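Local coordinates for 5-carboxymethyl-2-hydroxymuconate semialdehyde dehydrogenase (Thermus thermophilus, PDB 2D4E), which oxidises 5-carboxymethyl-2-hydroxymuconate semialdehyde to the corresponding acid with NAD as the electron acceptor, as a member of the aldehyde dehydrogenase family, at the interface of chains A and B. Numbering follows the deposited sequence. Chains: chain A/B, 5-carboxymethyl-2-hydroxymuconate semialdehyde dehydrogenase.

Contact 1: the interface of chains A and B. Residues chain A 504, 507-508, 510; chain B 288, 464.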
loop_
_atom_site.group_PDB
_atom_site.type_symbol
_atom_site.label_atom_id
_atom_site.label_comp_id
_atom_site.label_asym_id
_atom_site.label_seq_id
_atom_site.Cartn_x
_atom_site.Cartn_y
_atom_site.Cartn_z
ATOM N N PRO A 504 5.660 -22.328 -8.634
ATOM C CA PRO A 504 4.634 -23.227 -8.092
ATOM C C PRO A 504 5.129 -23.818 -6.773
ATOM O O PRO A 504 6.328 -24.026 -6.611
ATOM C CB PRO A 504 4.500 -24.285 -9.185
ATOM C CG PRO A 504 5.891 -24.363 -9.743
ATOM C CD PRO A 504 6.279 -22.903 -9.843
ATOM N N PRO A 507 3.846 -29.607 -7.817
ATOM C CA PRO A 507 3.732 -29.950 -9.241
ATOM C C PRO A 507 2.468 -29.380 -9.878
ATOM O O PRO A 507 1.363 -29.823 -9.579
ATOM C CB PRO A 507 3.729 -31.477 -9.228
ATOM C CG PRO A 507 4.619 -31.794 -8.078
ATOM C CD PRO A 507 4.155 -30.808 -7.019
ATOM N N PRO A 508 2.620 -28.395 -10.775
ATOM C CA PRO A 508 1.470 -27.777 -11.441
ATOM C C PRO A 508 1.017 -28.542 -12.676
ATOM O O PRO A 508 1.675 -29.480 -13.122
ATOM C CB PRO A 508 2.003 -26.407 -11.815
ATOM C CG PRO A 508 3.407 -26.742 -12.238
ATOM C CD PRO A 508 3.871 -27.711 -11.156
ATOM N N VAL A 510 0.765 -28.940 -16.406
ATOM C CA VAL A 510 1.490 -28.459 -17.574
ATOM C C VAL A 510 0.871 -29.172 -18.770
ATOM O O VAL A 510 0.931 -30.395 -18.864
ATOM C CB VAL A 510 2.991 -28.807 -17.509
ATOM C CG1 VAL A 510 3.709 -28.217 -18.716
ATOM C CG2 VAL A 510 3.599 -28.277 -16.216
ATOM N N ARG B 288 9.097 -32.327 -16.115
ATOM C CA ARG B 288 8.245 -31.140 -16.106
ATOM C C ARG B 288 8.827 -30.098 -17.058
ATOM O O ARG B 288 8.105 -29.480 -17.847
ATOM C CB ARG B 288 8.141 -30.547 -14.694
ATOM C CG ARG B 288 7.081 -29.450 -14.580
ATOM C CD ARG B 288 7.266 -28.590 -13.336
ATOM N NE ARG B 288 7.197 -29.357 -12.095
ATOM C CZ ARG B 288 7.384 -28.828 -10.888
ATOM N NH1 ARG B 288 7.636 -27.529 -10.768
ATOM N NH2 ARG B 288 7.312 -29.589 -9.799
ATOM N N ASN B 464 10.328 -22.970 -12.738
ATOM C CA ASN B 464 9.788 -24.321 -12.882
ATOM C C ASN B 464 8.408 -24.505 -13.502
ATOM O O ASN B 464 7.635 -25.379 -13.095
ATOM C CB ASN B 464 9.844 -25.038 -11.534
ATOM C CG ASN B 464 11.263 -25.182 -11.024
ATOM O OD1 ASN B 464 12.172 -25.526 -11.782
ATOM N ND2 ASN B 464 11.463 -24.918 -9.741
HETATM O O HOH W 1 8.971 -24.245 -8.282
#
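B:Arg288 lays the flat end of its side chain against a run of prolines from chain A. The ring carbon CD of A:Pro508 sits over the centre of one guanidinium face, 3.7 Å from CZ of B:Arg288, and the two side chains cross at about a right angle. At the tip, NH2 of B:Arg288 comes 3.6 Å from CA of A:Pro507, while NH1 passes the ring carbon CG of A:Pro504. Nearer the root of the arginine, its CG meets the methyl CG2 of A:Val510 at 4.0 Å. No polar atom of one chain bonds directly to the other here.

The rotation of the guanidinium is helped into place by its own chain: NH1 of B:Arg288 gives a nearly straight hydrogen bond of 3.2 Å (168° at H) to the backbone O of B:Asn464, in the guanidinium plane and on a lone pair of that carbonyl. A bend at chi3 (-60°) turns the group out of the line of its chain. B:Asn464 also reaches across by water: ND2 lies 3.0 Å from water 1, which in turn meets the carbonyl O of A:Pro504. The patch holds the C-terminal tail of chain A against helix 286-298 of its partner, probably helping to steady the dimer.

Contact 2: the interface of chains A and B. Residues chain A 288, 461-465; chain B 154, 501-504, 508.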
loop_
_atom_site.group_PDB
_atom_site.type_symbol
_atom_site.label_atom_id
_atom_site.label_comp_id
_atom_site.label_asym_id
_atom_site.label_seq_id
_atom_site.Cartn_x
_atom_site.Cartn_y
_atom_site.Cartn_z
ATOM N N ARG A 288 -5.512 36.795 2.913
ATOM C CA ARG A 288 -4.559 35.715 2.684
ATOM C C ARG A 288 -4.452 35.471 1.180
ATOM O O ARG A 288 -3.359 35.277 0.647
ATOM C CB ARG A 288 -5.004 34.426 3.390
ATOM C CG ARG A 288 -3.918 33.346 3.436
ATOM C CD ARG A 288 -4.495 31.953 3.676
ATOM N NE ARG A 288 -5.213 31.833 4.943
ATOM C CZ ARG A 288 -5.852 30.730 5.331
ATOM N NH1 ARG A 288 -5.852 29.657 4.546
ATOM N NH2 ARG A 288 -6.488 30.696 6.498
ATOM N N VAL A 461 -3.335 20.783 -6.783
ATOM C CA VAL A 461 -4.301 21.808 -6.434
ATOM C C VAL A 461 -4.015 22.241 -5.006
ATOM O O VAL A 461 -3.875 21.408 -4.106
ATOM C CB VAL A 461 -5.743 21.298 -6.517
ATOM C CG1 VAL A 461 -6.708 22.403 -6.059
ATOM C CG2 VAL A 461 -6.055 20.866 -7.941
ATOM N N TYR A 462 -3.910 23.548 -4.809
ATOM C CA TYR A 462 -3.647 24.111 -3.494
ATOM C C TYR A 462 -4.867 24.913 -3.079
ATOM O O TYR A 462 -5.283 25.838 -3.778
ATOM C CB TYR A 462 -2.417 25.023 -3.539
ATOM C CG TYR A 462 -1.143 24.291 -3.890
ATOM C CD1 TYR A 462 -0.366 23.685 -2.899
ATOM C CD2 TYR A 462 -0.739 24.157 -5.216
ATOM C CE1 TYR A 462 0.782 22.962 -3.225
ATOM C CE2 TYR A 462 0.401 23.436 -5.554
ATOM C CZ TYR A 462 1.156 22.840 -4.556
ATOM O OH TYR A 462 2.272 22.105 -4.895
ATOM N N LEU A 463 -5.447 24.545 -1.946
ATOM C CA LEU A 463 -6.621 25.233 -1.441
ATOM C C LEU A 463 -6.207 26.244 -0.383
ATOM O O LEU A 463 -5.530 25.900 0.583
ATOM C CB LEU A 463 -7.598 24.227 -0.837
ATOM C CG LEU A 463 -8.082 23.102 -1.755
ATOM C CD1 LEU A 463 -9.027 22.196 -0.974
ATOM C CD2 LEU A 463 -8.781 23.686 -2.978
ATOM N N ASN A 464 -6.600 27.497 -0.587
ATOM C CA ASN A 464 -6.309 28.575 0.355
ATOM C C ASN A 464 -4.856 28.821 0.740
ATOM O O ASN A 464 -4.554 29.140 1.890
ATOM C CB ASN A 464 -7.139 28.388 1.622
ATOM C CG ASN A 464 -8.617 28.506 1.354
ATOM O OD1 ASN A 464 -9.047 29.393 0.624
ATOM N ND2 ASN A 464 -9.408 27.617 1.949
ATOM N N SER A 465 -3.956 28.688 -0.222
ATOM C CA SER A 465 -2.548 28.948 0.041
ATOM C C SER A 465 -1.778 29.013 -1.260
ATOM O O SER A 465 -2.310 28.722 -2.330
ATOM C CB SER A 465 -1.938 27.844 0.906
ATOM O OG SER A 465 -1.614 26.716 0.115
ATOM N N TRP B 154 -1.272 20.779 8.008
ATOM C CA TRP B 154 -1.657 20.548 6.620
ATOM C C TRP B 154 -2.201 19.165 6.337
ATOM O O TRP B 154 -1.880 18.195 7.025
ATOM C CB TRP B 154 -0.470 20.741 5.673
ATOM C CG TRP B 154 0.048 22.122 5.577
ATOM C CD1 TRP B 154 0.882 22.753 6.458
ATOM C CD2 TRP B 154 -0.235 23.065 4.543
ATOM N NE1 TRP B 154 1.133 24.036 6.032
ATOM C CE2 TRP B 154 0.460 24.255 4.861
ATOM C CE3 TRP B 154 -1.008 23.023 3.376
ATOM C CZ2 TRP B 154 0.407 25.396 4.052
ATOM C CZ3 TRP B 154 -1.060 24.158 2.570
ATOM C CH2 TRP B 154 -0.356 25.327 2.914
ATOM N N ILE B 501 -3.883 17.110 -3.736
ATOM C CA ILE B 501 -4.681 18.230 -3.268
ATOM C C ILE B 501 -4.196 18.633 -1.885
ATOM O O ILE B 501 -4.096 17.797 -0.988
ATOM C CB ILE B 501 -6.170 17.840 -3.242
ATOM C CG1 ILE B 501 -6.635 17.569 -4.677
ATOM C CG2 ILE B 501 -7.006 18.949 -2.601
ATOM C CD1 ILE B 501 -7.839 16.676 -4.778
ATOM N N ALA B 502 -3.881 19.916 -1.723
ATOM C CA ALA B 502 -3.373 20.427 -0.454
ATOM C C ALA B 502 -4.273 21.486 0.152
ATOM O O ALA B 502 -4.925 22.248 -0.561
ATOM C CB ALA B 502 -1.975 20.995 -0.649
ATOM N N LEU B 503 -4.296 21.535 1.477
ATOM C CA LEU B 503 -5.109 22.508 2.183
ATOM C C LEU B 503 -4.613 22.645 3.611
ATOM O O LEU B 503 -4.417 21.649 4.304
ATOM C CB LEU B 503 -6.572 22.068 2.186
ATOM C CG LEU B 503 -6.878 20.740 2.882
ATOM C CD1 LEU B 503 -7.609 20.995 4.200
ATOM C CD2 LEU B 503 -7.737 19.880 1.967
ATOM N N PRO B 504 -4.378 23.885 4.063
ATOM C CA PRO B 504 -3.902 24.115 5.432
ATOM C C PRO B 504 -5.062 23.935 6.406
ATOM O O PRO B 504 -6.216 24.133 6.032
ATOM C CB PRO B 504 -3.399 25.555 5.379
ATOM C CG PRO B 504 -4.348 26.194 4.403
ATOM C CD PRO B 504 -4.430 25.147 3.303
ATOM N N PRO B 508 -1.786 29.540 7.454
ATOM C CA PRO B 508 -0.376 29.243 7.194
ATOM C C PRO B 508 0.450 30.503 6.980
ATOM O O PRO B 508 -0.087 31.603 6.854
ATOM C CB PRO B 508 -0.439 28.402 5.931
ATOM C CG PRO B 508 -1.532 29.100 5.169
ATOM C CD PRO B 508 -2.593 29.337 6.235
#
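Parallel beta bridges carry this contact: strand 460-463 of chain A pairs with strand 496-504 of chain B, extending a sheet across the interface. A:Val461 O accepts the backbone N of B:Ala502 at 2.8 Å, and B:Ala502 O receives the backbone N of A:Leu463 at 2.7 Å, so B:Ala502 bonds through both its amide and its carbonyl. Beside the bridges A:Leu463 and B:Leu503 lie side by side and point the same way, their CB atoms 3.9 Å apart.

Just past the end of the strand, A:Ser465 comes to the rim of the B:Trp154 indole, its OG in the ring plane and 3.4 Å from CH2. A chi1 of 80° sets this hydroxyl between the backbone N and the carbonyl carbon. Farther along, CD of B:Pro508 caps one guanidinium face of A:Arg288, 3.7 Å from CZ, and NH1 of A:Arg288 is tied in plane to A:Asn464 O at 3.0 Å (163° at H). An alanine in place of A:Arg288 would probably leave the A:Asn464 carbonyl without this donor and open a gap beneath the B:Pro508 ring. The site thus runs from the inter-chain strand pair to helix 286-298, where the tail of chain B begins its path over chain A.

Contact 3: the interface of chains A and B. Residues chain A 5, 119, 295, 298-299, 343-344; chain B 511-514.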
loop_
_atom_site.group_PDB
_atom_site.type_symbol
_atom_site.label_atom_id
_atom_site.label_comp_id
_atom_site.label_asym_id
_atom_site.label_seq_id
_atom_site.Cartn_x
_atom_site.Cartn_y
_atom_site.Cartn_z
ATOM N N ASP A 5 10.464 35.685 5.759
ATOM C CA ASP A 5 10.166 37.083 5.455
ATOM C C ASP A 5 11.450 37.902 5.416
ATOM O O ASP A 5 11.496 38.974 4.812
ATOM C CB ASP A 5 9.225 37.683 6.507
ATOM C CG ASP A 5 7.851 37.035 6.510
ATOM O OD1 ASP A 5 7.206 36.977 5.436
ATOM O OD2 ASP A 5 7.414 36.593 7.595
ATOM N N ARG A 119 16.604 36.154 -1.144
ATOM C CA ARG A 119 15.474 35.795 -0.296
ATOM C C ARG A 119 14.724 34.568 -0.824
ATOM O O ARG A 119 13.804 34.060 -0.178
ATOM C CB ARG A 119 14.520 36.983 -0.152
ATOM C CG ARG A 119 13.700 36.936 1.123
ATOM C CD ARG A 119 13.315 38.331 1.586
ATOM N NE ARG A 119 12.209 38.906 0.825
ATOM C CZ ARG A 119 10.961 38.449 0.857
ATOM N NH1 ARG A 119 10.653 37.400 1.609
ATOM N NH2 ARG A 119 10.018 39.039 0.134
ATOM N N PHE A 295 2.424 36.653 -4.321
ATOM C CA PHE A 295 3.644 35.868 -4.235
ATOM C C PHE A 295 3.759 34.776 -5.302
ATOM O O PHE A 295 4.803 34.631 -5.931
ATOM C CB PHE A 295 3.771 35.239 -2.842
ATOM C CG PHE A 295 4.984 34.366 -2.680
ATOM C CD1 PHE A 295 4.909 32.993 -2.919
ATOM C CD2 PHE A 295 6.208 34.918 -2.318
ATOM C CE1 PHE A 295 6.038 32.183 -2.802
ATOM C CE2 PHE A 295 7.350 34.117 -2.198
ATOM C CZ PHE A 295 7.265 32.748 -2.440
ATOM N N PHE A 298 4.658 36.571 -8.752
ATOM C CA PHE A 298 5.850 37.412 -8.801
ATOM C C PHE A 298 7.140 36.859 -8.197
ATOM O O PHE A 298 8.232 37.336 -8.532
ATOM C CB PHE A 298 5.511 38.789 -8.217
ATOM C CG PHE A 298 4.465 39.533 -9.015
ATOM C CD1 PHE A 298 3.372 40.119 -8.389
ATOM C CD2 PHE A 298 4.565 39.616 -10.403
ATOM C CE1 PHE A 298 2.386 40.775 -9.132
ATOM C CE2 PHE A 298 3.588 40.269 -11.162
ATOM C CZ PHE A 298 2.496 40.849 -10.526
ATOM N N SER A 299 7.034 35.860 -7.325
ATOM C CA SER A 299 8.232 35.255 -6.737
ATOM C C SER A 299 8.951 34.516 -7.866
ATOM O O SER A 299 8.332 34.194 -8.885
ATOM C CB SER A 299 7.856 34.268 -5.623
ATOM O OG SER A 299 7.059 33.206 -6.118
ATOM N N GLU A 343 12.806 41.895 -3.926
ATOM C CA GLU A 343 11.716 40.935 -4.061
ATOM C C GLU A 343 11.695 40.371 -5.486
ATOM O O GLU A 343 11.508 39.166 -5.686
ATOM C CB GLU A 343 10.389 41.608 -3.694
ATOM C CG GLU A 343 10.273 41.840 -2.190
ATOM C CD GLU A 343 9.096 42.702 -1.787
ATOM O OE1 GLU A 343 8.686 42.617 -0.612
ATOM O OE2 GLU A 343 8.587 43.470 -2.625
ATOM N N VAL A 344 11.914 41.240 -6.469
ATOM C CA VAL A 344 11.957 40.825 -7.870
ATOM C C VAL A 344 13.253 41.303 -8.535
ATOM O O VAL A 344 13.565 42.499 -8.534
ATOM C CB VAL A 344 10.734 41.366 -8.655
ATOM C CG1 VAL A 344 10.984 41.291 -10.152
ATOM C CG2 VAL A 344 9.493 40.545 -8.292
ATOM N N PRO B 511 4.606 34.204 2.462
ATOM C CA PRO B 511 5.622 35.252 2.315
ATOM C C PRO B 511 4.984 36.549 1.830
ATOM O O PRO B 511 4.130 36.533 0.944
ATOM C CB PRO B 511 6.580 34.663 1.280
ATOM C CG PRO B 511 6.445 33.192 1.485
ATOM C CD PRO B 511 4.954 33.026 1.649
ATOM N N LYS B 512 5.400 37.667 2.410
ATOM C CA LYS B 512 4.853 38.963 2.026
ATOM C C LYS B 512 5.678 39.639 0.936
ATOM O O LYS B 512 6.881 39.861 1.091
ATOM C CB LYS B 512 4.764 39.879 3.248
ATOM C CG LYS B 512 4.010 39.268 4.422
ATOM C CD LYS B 512 2.625 38.786 4.014
ATOM C CE LYS B 512 1.896 38.152 5.188
ATOM N NZ LYS B 512 1.710 39.128 6.299
ATOM N N PHE B 513 5.017 39.954 -0.174
ATOM C CA PHE B 513 5.645 40.617 -1.308
ATOM C C PHE B 513 4.892 41.914 -1.555
ATOM O O PHE B 513 3.661 41.928 -1.557
ATOM C CB PHE B 513 5.560 39.734 -2.559
ATOM C CG PHE B 513 6.842 39.022 -2.901
ATOM C CD1 PHE B 513 7.578 38.361 -1.919
ATOM C CD2 PHE B 513 7.299 38.988 -4.217
ATOM C CE1 PHE B 513 8.752 37.675 -2.243
ATOM C CE2 PHE B 513 8.468 38.306 -4.551
ATOM C CZ PHE B 513 9.196 37.647 -3.562
ATOM N N GLY B 514 5.630 43.002 -1.748
ATOM C CA GLY B 514 4.996 44.282 -2.007
ATOM C C GLY B 514 4.259 44.883 -0.824
ATOM O O GLY B 514 3.255 45.573 -1.003
#
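Aromatic and apolar packing holds the C-terminal tail of chain B here, with B:Phe513 set among side chains of chain A. The rings of A:Phe295 and B:Phe513 meet edge to face, their planes 85° apart and centroids 5.2 Å from each other; the CD2 edge of A:Phe295 points at one face of B:Phe513. The opposite face of B:Phe513 takes CB of A:Glu343, 3.9 Å from CE2, so the ring is sandwiched between the two side chains. A:Phe295 is sandwiched too: B:Pro511 lies over one face, its CB 3.6 Å from CE2, and CB of A:Ser299 over the other. With CG anti to the backbone N (chi1 178°), A:Phe295 reaches off helix 286-298 into the tail.

Polar contacts are fewer. The backbone N of B:Gly514 donates to the carboxylate oxygen OE2 of A:Glu343 at 3.1 Å, approaching from above the carboxylate plane, with a weaker link to OE1. The extended side chain of A:Glu343 thus serves twice, its stem against the phenyl ring and its tip on the tail's backbone.

Charged groups add a looser layer. A:Arg119 points tip to tip at B:Phe513, but it is poorly ordered, and its bond to B:Lys512 O is weak. A:Asp5, also poorly ordered, lies near B:Lys512, its OD1 6.0 Å from NZ.

A bond within chain A supports the packing: A:Ser299, which backs the A:Phe295 ring, donates from its hydroxyl OG to the backbone O of A:Phe295 at 2.7 Å.

Contact 4: the interface of chains A and B. Residues chain A 251, 254-255, 272; chain B 262-263, 265.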
loop_
_atom_site.group_PDB
_atom_site.type_symbol
_atom_site.label_atom_id
_atom_site.label_comp_id
_atom_site.label_asym_id
_atom_site.label_seq_id
_atom_site.Cartn_x
_atom_site.Cartn_y
_atom_site.Cartn_z
ATOM N N THR A 251 7.022 23.004 -23.295
ATOM C CA THR A 251 6.224 21.939 -23.887
ATOM C C THR A 251 6.764 21.507 -25.251
ATOM O O THR A 251 6.912 20.311 -25.519
ATOM C CB THR A 251 4.753 22.384 -24.038
ATOM O OG1 THR A 251 4.232 22.728 -22.748
ATOM C CG2 THR A 251 3.906 21.264 -24.642
ATOM N N GLY A 254 9.621 19.386 -25.116
ATOM C CA GLY A 254 9.222 18.034 -24.768
ATOM C C GLY A 254 8.897 17.222 -26.008
ATOM O O GLY A 254 9.232 16.040 -26.094
ATOM N N LYS A 255 8.243 17.862 -26.973
ATOM C CA LYS A 255 7.880 17.196 -28.218
ATOM C C LYS A 255 9.137 16.832 -29.000
ATOM O O LYS A 255 9.250 15.727 -29.532
ATOM C CB LYS A 255 6.995 18.103 -29.076
ATOM C CG LYS A 255 5.649 18.432 -28.463
ATOM C CD LYS A 255 4.813 19.276 -29.418
ATOM C CE LYS A 255 3.435 19.563 -28.840
ATOM N NZ LYS A 255 2.566 20.272 -29.816
ATOM N N LEU A 272 6.800 19.891 -17.885
ATOM C CA LEU A 272 6.817 20.993 -18.837
ATOM C C LEU A 272 6.232 22.289 -18.292
ATOM O O LEU A 272 6.231 22.517 -17.079
ATOM C CB LEU A 272 6.096 20.559 -20.117
ATOM C CG LEU A 272 6.609 19.204 -20.634
ATOM C CD1 LEU A 272 5.832 18.789 -21.875
ATOM C CD2 LEU A 272 8.113 19.293 -20.936
ATOM N N ALA B 262 4.780 11.671 -30.511
ATOM C CA ALA B 262 5.458 12.830 -29.940
ATOM C C ALA B 262 4.791 14.156 -30.298
ATOM O O ALA B 262 4.840 15.110 -29.521
ATOM C CB ALA B 262 6.918 12.851 -30.389
ATOM N N ASP B 263 4.171 14.219 -31.472
ATOM C CA ASP B 263 3.513 15.445 -31.913
ATOM C C ASP B 263 2.446 15.954 -30.943
ATOM O O ASP B 263 2.142 17.148 -30.911
ATOM C CB ASP B 263 2.900 15.242 -33.297
ATOM C CG ASP B 263 3.922 15.365 -34.406
ATOM O OD1 ASP B 263 4.914 14.603 -34.409
ATOM O OD2 ASP B 263 3.732 16.234 -35.278
ATOM N N LEU B 265 2.485 14.682 -27.570
ATOM C CA LEU B 265 2.968 14.219 -26.273
ATOM C C LEU B 265 2.074 13.129 -25.691
ATOM O O LEU B 265 1.768 13.136 -24.499
ATOM C CB LEU B 265 3.049 15.397 -25.300
ATOM C CG LEU B 265 4.159 16.409 -25.597
ATOM C CD1 LEU B 265 4.039 17.594 -24.643
ATOM C CD2 LEU B 265 5.520 15.727 -25.455
#
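B:Leu265 pushes its branched end against helix 251-261 of chain A, and this is the close-packed half of the contact. Its methyl CD1 meets CD1 of A:Leu272 tip to tip at 3.5 Å, and the same methyl lies 3.7 Å from CG2 of A:Thr251. The other branch, CD2, rests on the helix backbone, 3.7 Å from C of A:Gly254, where no side chain stands between the leucine and the main chain. With CG anti to its own carbonyl carbon (chi1 -70°), B:Leu265 points its branched end at the helix, and its two methyls part toward these neighbours. A:Lys255 closes the group, its CG 3.8 Å from CG of B:Leu265, the two side chains crossing at about a right angle.

The looser half follows the lysine outward. Beyond CG the chain of A:Lys255 is extended, and it runs past the carbonyl oxygens of the 3-10 helix 262-264, its CG 3.6 Å from B:Ala262 O. At its end NZ makes a weak hydrogen bond of 3.3 Å to B:Asp263 O, the backbone carbonyl; the carboxylate OD2 of B:Asp263 stays 6.9 Å from NZ, so no salt bridge forms. An alanine in place of A:Lys255 would probably leave B:Leu265 without packing on that flank and the B:Asp263 carbonyl without its weak partner. Chiefly by apolar fit, the site sets helix 251-261 of one subunit against the short 3-10 helix that follows the same helix in the other, and probably helps to align the pair.

Contacts 1 and 2 are partly symmetry twins: Arg288, Asn464, Pro504 and Pro508 recur in both with the chains exchanged, at sites about 55 Å apart between C-alpha centres. Contact 3 lies about 18 Å from contact 2 and continues along the same tail of chain B; helix 286-298 of chain A serves both. Contact 4 uses the separate helix 251-261, about 30 Å from contact 2 and 47 Å from contact 1. Strand 496-504 and the residues after it are therefore exchanged in both directions, a reciprocal embrace that suggests a firm dimer within the deposited tetramer.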